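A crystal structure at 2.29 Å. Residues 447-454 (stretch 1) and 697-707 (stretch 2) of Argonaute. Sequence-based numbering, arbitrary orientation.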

# COMPACT_ATOMS: atom_id res chain seq x y z
N LEU A 447 -14.73 7.29 15.09
CA LEU A 447 -15.93 6.64 15.61
C LEU A 447 -15.86 5.12 15.45
O LEU A 447 -16.11 4.42 16.41
CB LEU A 447 -17.22 7.22 14.98
CG LEU A 447 -18.56 6.77 15.62
CD1 LEU A 447 -18.70 7.28 17.04
CD2 LEU A 447 -19.75 7.20 14.79
N LYS A 448 -15.46 4.62 14.27
CA LYS A 448 -15.34 3.18 14.00
C LYS A 448 -14.34 2.48 14.92
O LYS A 448 -14.64 1.41 15.46
CB LYS A 448 -14.96 2.93 12.55
CG LYS A 448 -16.06 3.27 11.56
CD LYS A 448 -15.87 2.55 10.23
CE LYS A 448 -14.72 3.08 9.40
NZ LYS A 448 -14.73 2.47 8.04
N LYS A 449 -13.16 3.08 15.06
CA LYS A 449 -12.05 2.61 15.88
C LYS A 449 -12.46 2.46 17.35
O LYS A 449 -12.33 1.37 17.90
CB LYS A 449 -10.84 3.55 15.70
CG LYS A 449 -9.59 3.15 16.45
CD LYS A 449 -8.46 4.10 16.13
CE LYS A 449 -8.40 5.32 17.02
NZ LYS A 449 -7.55 6.39 16.42
N GLN A 450 -12.98 3.54 17.95
CA GLN A 450 -13.46 3.61 19.34
C GLN A 450 -14.66 2.70 19.60
O GLN A 450 -14.84 2.24 20.73
CB GLN A 450 -13.78 5.06 19.74
CG GLN A 450 -12.54 5.94 19.91
CD GLN A 450 -12.81 7.22 20.67
OE1 GLN A 450 -13.88 7.83 20.57
NE2 GLN A 450 -11.83 7.66 21.44
N LEU A 451 -15.48 2.46 18.57
CA LEU A 451 -16.64 1.58 18.58
C LEU A 451 -16.15 0.14 18.70
O LEU A 451 -16.71 -0.63 19.47
CB LEU A 451 -17.43 1.75 17.26
CG LEU A 451 -18.93 2.08 17.30
CD1 LEU A 451 -19.32 2.95 18.46
CD2 LEU A 451 -19.35 2.72 16.00
N PHE A 452 -15.07 -0.22 17.95
CA PHE A 452 -14.48 -1.56 18.00
C PHE A 452 -13.82 -1.91 19.35
O PHE A 452 -13.79 -3.09 19.73
CB PHE A 452 -13.53 -1.82 16.81
CG PHE A 452 -13.02 -3.24 16.80
CD1 PHE A 452 -13.84 -4.28 16.38
CD2 PHE A 452 -11.76 -3.55 17.30
CE1 PHE A 452 -13.40 -5.60 16.44
CE2 PHE A 452 -11.34 -4.87 17.40
CZ PHE A 452 -12.15 -5.89 16.95
N ASP A 453 -13.32 -0.90 20.08
CA ASP A 453 -12.73 -1.07 21.41
C ASP A 453 -13.80 -1.58 22.40
O ASP A 453 -13.46 -2.19 23.42
CB ASP A 453 -12.15 0.26 21.92
CG ASP A 453 -10.71 0.54 21.52
OD1 ASP A 453 -10.04 -0.40 21.02
OD2 ASP A 453 -10.24 1.66 21.78
N LEU A 454 -15.09 -1.33 22.07
CA LEU A 454 -16.31 -1.72 22.77
C LEU A 454 -16.92 -3.00 22.12
O LEU A 454 -18.08 -3.33 22.39
CB LEU A 454 -17.33 -0.56 22.64
CG LEU A 454 -17.40 0.51 23.74
CD1 LEU A 454 -16.17 1.42 23.74
CD2 LEU A 454 -18.60 1.38 23.52
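Stretch 2 697-707: GKNWKIDEELL

Residues 447-452 of Argonaute are helical, part of a helix that begins earlier in the chain, with Leu 451 N hydrogen-bonded to Leu 447 O (3.0 Å) and Phe 452 N to Lys 448 O (3.0 Å). Stretch 2 enters as the end of another helix: Lys 698 is the first residue to leave helical phi/psi, Asn 699 has positive phi (65/39), and Trp 700 to Asp 703 run extended before a new helix starts at Glu 704. Asp 703 is the N-cap of that helix, its OD1 accepting a weak hydrogen bond from Leu 706 N at 3.5 Å. Stretch 2 runs along stretch 1 in the same general sense: Trp 700 CA lies 5.9 Å from Lys 449 CA, and Lys 701 CA 6.1 Å from Asp 453 CA. The two stretches, at least 248 residues apart in sequence wherever they touch, bury 521 Å² between them, both sides summed.

The indole of Trp 700 lies against the helix. The CA-to-CB bond of Trp 700 points sideways, but chi1 of -93° and chi2 of 86° bring the ring nearer, so that Lys 449 CA sits over one face, 3.7 Å from the centroid of the six-membered ring and 13° off its normal, a CH-pi contact made by the backbone itself. Trp 700 CH2 comes within 3.7 Å of Lys 448 O, and Trp 700 CZ3 within 3.4 Å of Phe 452 CB, so the ring touches Lys 448, Lys 449 and Phe 452, residues brought together by one turn of helix. The side chain of Lys 449 passes the indole, with CB 3.7 Å from Trp 700 CE2, and continues to the end of the preceding helix, where Lys 449 NZ donates a hydrogen bond to Lys 698 O at 3.1 Å. This is the only hydrogen bond between the stretches.

The CA-to-CB bond of Phe 452 points toward stretch 2, with chi1 t, and the side chain extends the contact to the next helix. Its ring and the six-membered ring of Trp 700 meet obliquely, centroids 5.8 Å apart and planes at 41°. Along the edge of the phenyl ring, Phe 452 CZ approaches Asp 703 CB and Phe 452 CE1 approaches Leu 706 CD1, each at 3.6 Å, while Phe 452 CE2 lies 3.7 Å from Lys 701 O. The CA-to-CB bond of Lys 701 also points toward stretch 1: its CB is 3.4 Å from Asp 453 OD1, a contact without a hydrogen bond. The charge of Lys 701 is instead directed within its own stretch, NZ forming a salt bridge with Asp 703 OD2 at 3.6 Å.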

# COMPACT_ATOMS: atom_id res chain seq x y z
N GLY A 697 -1.10 0.94 13.87
CA GLY A 697 -0.38 2.19 14.06
C GLY A 697 -1.30 3.28 14.57
O GLY A 697 -0.86 4.16 15.32
N LYS A 698 -2.60 3.23 14.19
CA LYS A 698 -3.57 4.20 14.70
C LYS A 698 -4.23 3.78 16.02
O LYS A 698 -5.18 4.41 16.48
CB LYS A 698 -4.55 4.75 13.65
CG LYS A 698 -5.12 3.78 12.67
CD LYS A 698 -5.81 4.49 11.52
CE LYS A 698 -4.88 4.85 10.39
NZ LYS A 698 -5.62 5.50 9.29
N ASN A 699 -3.63 2.76 16.66
CA ASN A 699 -4.04 2.19 17.93
C ASN A 699 -5.40 1.50 17.95
O ASN A 699 -6.13 1.59 18.95
CB ASN A 699 -3.76 3.14 19.13
CG ASN A 699 -2.32 3.60 19.21
OD1 ASN A 699 -1.38 2.80 19.36
ND2 ASN A 699 -2.10 4.91 19.07
N TRP A 700 -5.73 0.76 16.86
CA TRP A 700 -6.93 -0.09 16.77
C TRP A 700 -6.60 -1.30 17.66
O TRP A 700 -5.43 -1.68 17.79
CB TRP A 700 -7.15 -0.62 15.34
CG TRP A 700 -8.04 0.19 14.46
CD1 TRP A 700 -7.68 1.27 13.70
CD2 TRP A 700 -9.42 -0.07 14.16
NE1 TRP A 700 -8.76 1.72 12.98
CE2 TRP A 700 -9.84 0.91 13.24
CE3 TRP A 700 -10.35 -1.03 14.60
CZ2 TRP A 700 -11.15 0.96 12.74
CZ3 TRP A 700 -11.64 -0.99 14.10
CH2 TRP A 700 -12.03 0.01 13.19
N LYS A 701 -7.63 -1.92 18.26
CA LYS A 701 -7.48 -3.10 19.12
C LYS A 701 -7.15 -4.35 18.29
O LYS A 701 -7.67 -4.51 17.19
CB LYS A 701 -8.79 -3.32 19.91
CG LYS A 701 -8.73 -4.40 20.98
CD LYS A 701 -10.08 -4.60 21.66
CE LYS A 701 -10.86 -5.76 21.07
NZ LYS A 701 -12.12 -6.00 21.81
N ILE A 702 -6.28 -5.22 18.84
CA ILE A 702 -5.94 -6.51 18.23
C ILE A 702 -6.90 -7.48 18.90
O ILE A 702 -6.84 -7.65 20.13
CB ILE A 702 -4.46 -6.94 18.46
CG1 ILE A 702 -3.46 -5.93 17.90
CG2 ILE A 702 -4.20 -8.36 17.93
CD1 ILE A 702 -2.08 -6.04 18.55
N ASP A 703 -7.80 -8.09 18.11
CA ASP A 703 -8.77 -9.06 18.61
C ASP A 703 -8.42 -10.38 17.96
O ASP A 703 -8.80 -10.63 16.80
CB ASP A 703 -10.21 -8.64 18.28
CG ASP A 703 -11.29 -9.39 19.03
OD1 ASP A 703 -11.25 -10.64 19.05
OD2 ASP A 703 -12.23 -8.74 19.52
N GLU A 704 -7.65 -11.20 18.70
CA GLU A 704 -7.10 -12.50 18.29
C GLU A 704 -8.09 -13.45 17.67
O GLU A 704 -7.79 -14.01 16.61
CB GLU A 704 -6.36 -13.18 19.45
CG GLU A 704 -5.00 -12.56 19.75
CD GLU A 704 -4.45 -12.91 21.12
OE1 GLU A 704 -5.08 -12.54 22.13
OE2 GLU A 704 -3.36 -13.54 21.18
N GLU A 705 -9.26 -13.65 18.32
CA GLU A 705 -10.31 -14.56 17.85
C GLU A 705 -10.83 -14.13 16.48
O GLU A 705 -10.96 -14.98 15.59
CB GLU A 705 -11.45 -14.67 18.87
N LEU A 706 -11.08 -12.81 16.31
CA LEU A 706 -11.58 -12.23 15.07
C LEU A 706 -10.59 -12.30 13.93
O LEU A 706 -11.01 -12.58 12.81
CB LEU A 706 -12.08 -10.78 15.25
CG LEU A 706 -13.21 -10.49 16.24
CD1 LEU A 706 -13.77 -9.12 16.00
CD2 LEU A 706 -14.34 -11.52 16.17
N LEU A 707 -9.30 -12.05 14.19
CA LEU A 707 -8.24 -12.11 13.16
C LEU A 707 -7.99 -13.54 12.69
O LEU A 707 -7.71 -13.75 11.51
CB LEU A 707 -6.93 -11.45 13.64
CG LEU A 707 -7.00 -9.96 13.99
CD1 LEU A 707 -5.77 -9.52 14.72
CD2 LEU A 707 -7.24 -9.11 12.76